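HmuY protein (Prevotella intermedia, PDB 6R2H) probably binds heme as a hemophore-like protein of the HmuY family, contributing to heme uptake by the bacterium. Local coordinates at residues 19-24 against 183-188. Residues are numbered along the deposited sequence; the frame is centred on the assembly and turned at random.
Sequences IYIDLE and VSFDYK
L23 lays its CD2 methyl over one face of the Y187 ring, 4.0 Å from the ring centroid and 13° off the ring normal, a CH-pi contact displaced slightly toward the rim. The same methyl meets F185 at its edge, near the plane of that ring, with CD2 3.9 Å from F185 CE1. One leucine branch thus fills the angle between two aromatic rings, touching one from above and the other at its rim. I21 and F185 reach toward each other from their two strands, I21 CD1 lying 4.0 Å from F185 CE2 and equally near CZ, so the far edge of the phenyl ring is shared by I21 and L23. With I21 CG1 anti to the carbonyl carbon (chi1 -52°) and the chain extended beyond it, CD1 is carried out to that edge. These contacts join two antiparallel sheets packed face to face in the HmuY fold, strand 17-21 of the four-stranded sheet and the loop after it lying against strand 181-190 of the larger one. On that larger sheet F185 also meets the rings of F8 and F170, which extends the buried aromatic layer beyond the contact. Y187 adds the polar link, its OH donating to the backbone O of L23 across 3.2 Å. The donor is tilted somewhat out of the carbonyl plane, at a C=O...donor angle of 136°, and the bond ties the rim of the ring to the residue whose methyl covers its face. In the turn after the strand, D22 OD1 accepts from E24 N at 3.0 Å, forming an Asx turn round L23, whose own backbone N is bonded to D70 OD2.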
ATOM      1  N   ILE A  19      -2.948   1.196  -7.237  1.00 37.28           N
ATOM      2  CA  ILE A  19      -1.898   1.190  -8.242  1.00 34.77           C
ATOM      3  C   ILE A  19      -1.020  -0.043  -8.019  1.00 36.18           C
ATOM      4  O   ILE A  19      -0.777  -0.435  -6.880  1.00 38.97           O
ATOM      5  CB  ILE A  19      -1.091   2.499  -8.237  1.00 34.12           C
ATOM      6  CG1 ILE A  19      -0.301   2.702  -6.940  1.00 34.52           C
ATOM      7  CG2 ILE A  19      -1.985   3.688  -8.552  1.00 34.67           C
ATOM      8  CD1 ILE A  19       0.722   3.811  -7.010  1.00 35.10           C
ATOM      9  N   TYR A  20      -0.562  -0.648  -9.119  1.00 35.15           N
ATOM     10  CA  TYR A  20       0.277  -1.837  -9.102  1.00 36.73           C
ATOM     11  C   TYR A  20       1.612  -1.503  -9.762  1.00 35.92           C
ATOM     12  O   TYR A  20       1.643  -1.130 -10.935  1.00 36.62           O
ATOM     13  CB  TYR A  20      -0.429  -3.004  -9.800  1.00 36.58           C
ATOM     14  CG  TYR A  20      -1.668  -3.501  -9.096  1.00 37.05           C
ATOM     15  CD1 TYR A  20      -2.903  -2.911  -9.328  1.00 36.38           C
ATOM     16  CD2 TYR A  20      -1.613  -4.559  -8.198  1.00 37.62           C
ATOM     17  CE1 TYR A  20      -4.049  -3.363  -8.687  1.00 34.78           C
ATOM     18  CE2 TYR A  20      -2.751  -5.027  -7.553  1.00 37.35           C
ATOM     19  CZ  TYR A  20      -3.976  -4.424  -7.799  1.00 37.00           C
ATOM     20  OH  TYR A  20      -5.108  -4.857  -7.170  1.00 37.94           O
ATOM     21  N   ILE A  21       2.710  -1.635  -8.999  1.00 33.83           N
ATOM     22  CA  ILE A  21       4.007  -1.191  -9.494  1.00 30.91           C
ATOM     23  C   ILE A  21       4.916  -2.374  -9.793  1.00 28.65           C
ATOM     24  O   ILE A  21       5.159  -3.206  -8.928  1.00 30.20           O
ATOM     25  CB  ILE A  21       4.675  -0.206  -8.526  1.00 28.53           C
ATOM     26  CG1 ILE A  21       3.707   0.928  -8.184  1.00 28.81           C
ATOM     27  CG2 ILE A  21       5.977   0.314  -9.123  1.00 26.20           C
ATOM     28  CD1 ILE A  21       4.074   1.726  -6.969  1.00 28.08           C
ATOM     29  N   ASP A  22       5.423  -2.409 -11.027  1.00 28.18           N
ATOM     30  CA  ASP A  22       6.499  -3.309 -11.410  1.00 29.46           C
ATOM     31  C   ASP A  22       7.820  -2.617 -11.096  1.00 30.26           C
ATOM     32  O   ASP A  22       8.195  -1.663 -11.773  1.00 31.86           O
ATOM     33  CB  ASP A  22       6.433  -3.645 -12.900  1.00 26.70           C
ATOM     34  CG  ASP A  22       7.516  -4.598 -13.359  1.00 28.84           C
ATOM     35  OD1 ASP A  22       8.476  -4.836 -12.596  1.00 29.32           O
ATOM     36  OD2 ASP A  22       7.365  -5.133 -14.478  1.00 28.42           O
ATOM     37  N   LEU A  23       8.531  -3.099 -10.075  1.00 31.28           N
ATOM     38  CA  LEU A  23       9.693  -2.363  -9.595  1.00 32.52           C
ATOM     39  C   LEU A  23      10.832  -2.444 -10.612  1.00 37.98           C
ATOM     40  O   LEU A  23      11.634  -1.519 -10.721  1.00 42.35           O
ATOM     41  CB  LEU A  23      10.094  -2.858  -8.202  1.00 28.28           C
ATOM     42  CG  LEU A  23       9.259  -2.287  -7.047  1.00 26.22           C
ATOM     43  CD1 LEU A  23       9.711  -2.851  -5.718  1.00 25.83           C
ATOM     44  CD2 LEU A  23       9.280  -0.756  -6.996  1.00 23.81           C
ATOM     45  N   GLU A  24      10.853  -3.542 -11.383  1.00 39.19           N
ATOM     46  CA  GLU A  24      11.902  -3.807 -12.355  1.00 41.52           C
ATOM     47  C   GLU A  24      11.862  -2.775 -13.484  1.00 41.47           C
ATOM     48  O   GLU A  24      12.902  -2.284 -13.896  1.00 41.57           O
ATOM     49  CB  GLU A  24      11.780  -5.245 -12.866  1.00 43.57           C
ATOM     50  CG  GLU A  24      12.937  -5.699 -13.737  1.00 45.37           C
ATOM     51  CD  GLU A  24      12.835  -7.161 -14.151  1.00 50.04           C
ATOM     52  OE1 GLU A  24      11.708  -7.707 -14.134  1.00 50.92           O
ATOM     53  OE2 GLU A  24      13.880  -7.758 -14.476  1.00 52.05           O
ATOM     54  N   VAL A 183       1.861   8.814  -3.859  1.00 36.57           N
ATOM     55  CA  VAL A 183       2.879   7.875  -3.423  1.00 34.22           C
ATOM     56  C   VAL A 183       4.130   8.214  -4.228  1.00 36.08           C
ATOM     57  O   VAL A 183       4.077   8.252  -5.459  1.00 39.99           O
ATOM     58  CB  VAL A 183       2.440   6.408  -3.632  1.00 34.79           C
ATOM     59  CG1 VAL A 183       3.599   5.417  -3.560  1.00 33.67           C
ATOM     60  CG2 VAL A 183       1.293   5.970  -2.722  1.00 32.55           C
ATOM     61  N   SER A 184       5.229   8.498  -3.519  1.00 35.60           N
ATOM     62  CA  SER A 184       6.511   8.841  -4.115  1.00 35.47           C
ATOM     63  C   SER A 184       7.630   8.164  -3.324  1.00 37.42           C
ATOM     64  O   SER A 184       7.600   8.210  -2.098  1.00 41.17           O
ATOM     65  CB  SER A 184       6.685  10.317  -4.095  1.00 36.77           C
ATOM     66  OG  SER A 184       7.786  10.688  -4.896  1.00 42.38           O
ATOM     67  N   PHE A 185       8.590   7.521  -4.009  1.00 35.14           N
ATOM     68  CA  PHE A 185       9.732   6.913  -3.337  1.00 34.25           C
ATOM     69  C   PHE A 185      10.918   6.745  -4.281  1.00 33.65           C
ATOM     70  O   PHE A 185      10.770   6.782  -5.500  1.00 34.88           O
ATOM     71  CB  PHE A 185       9.380   5.545  -2.745  1.00 36.01           C
ATOM     72  CG  PHE A 185       8.779   4.545  -3.706  1.00 35.21           C
ATOM     73  CD1 PHE A 185       9.592   3.714  -4.474  1.00 34.61           C
ATOM     74  CD2 PHE A 185       7.401   4.420  -3.828  1.00 32.28           C
ATOM     75  CE1 PHE A 185       9.048   2.778  -5.344  1.00 33.88           C
ATOM     76  CE2 PHE A 185       6.857   3.485  -4.697  1.00 33.10           C
ATOM     77  CZ  PHE A 185       7.680   2.663  -5.449  1.00 34.10           C
ATOM     78  N   ASP A 186      12.097   6.555  -3.685  1.00 33.00           N
ATOM     79  CA  ASP A 186      13.287   6.122  -4.400  1.00 32.18           C
ATOM     80  C   ASP A 186      13.570   4.685  -4.002  1.00 31.37           C
ATOM     81  O   ASP A 186      13.180   4.269  -2.907  1.00 30.22           O
ATOM     82  CB  ASP A 186      14.507   6.975  -4.056  1.00 34.57           C
ATOM     83  CG  ASP A 186      14.304   8.453  -4.332  1.00 36.94           C
ATOM     84  OD1 ASP A 186      13.640   8.773  -5.337  1.00 38.79           O
ATOM     85  OD2 ASP A 186      14.788   9.267  -3.528  1.00 41.19           O
ATOM     86  N   TYR A 187      14.253   3.952  -4.891  1.00 29.61           N
ATOM     87  CA  TYR A 187      14.460   2.537  -4.649  1.00 31.22           C
ATOM     88  C   TYR A 187      15.612   1.961  -5.467  1.00 32.31           C
ATOM     89  O   TYR A 187      15.985   2.482  -6.512  1.00 32.16           O
ATOM     90  CB  TYR A 187      13.196   1.753  -4.990  1.00 30.33           C
ATOM     91  CG  TYR A 187      12.796   1.723  -6.444  1.00 31.28           C
ATOM     92  CD1 TYR A 187      12.095   2.778  -7.003  1.00 30.69           C
ATOM     93  CD2 TYR A 187      13.062   0.616  -7.246  1.00 31.49           C
ATOM     94  CE1 TYR A 187      11.680   2.743  -8.322  1.00 30.93           C
ATOM     95  CE2 TYR A 187      12.654   0.566  -8.570  1.00 31.70           C
ATOM     96  CZ  TYR A 187      11.959   1.637  -9.108  1.00 32.05           C
ATOM     97  OH  TYR A 187      11.545   1.623 -10.412  1.00 32.61           O
ATOM     98  N   LYS A 188      16.136   0.842  -4.974  1.00 34.14           N
ATOM     99  CA  LYS A 188      17.092   0.059  -5.721  1.00 36.79           C
ATOM    100  C   LYS A 188      16.457  -1.303  -5.929  1.00 38.06           C
ATOM    101  O   LYS A 188      15.902  -1.873  -4.994  1.00 40.14           O
ATOM    102  CB  LYS A 188      18.403  -0.089  -4.945  1.00 39.18           C
ATOM    103  CG  LYS A 188      19.168   1.202  -4.683  1.00 42.94           C
ATOM    104  CD  LYS A 188      20.518   0.947  -4.022  1.00 41.98           C
ATOM    105  CE  LYS A 188      21.254   2.212  -3.642  1.00 41.50           C
ATOM    106  NZ  LYS A 188      22.491   1.921  -2.884  1.00 37.64           N
TER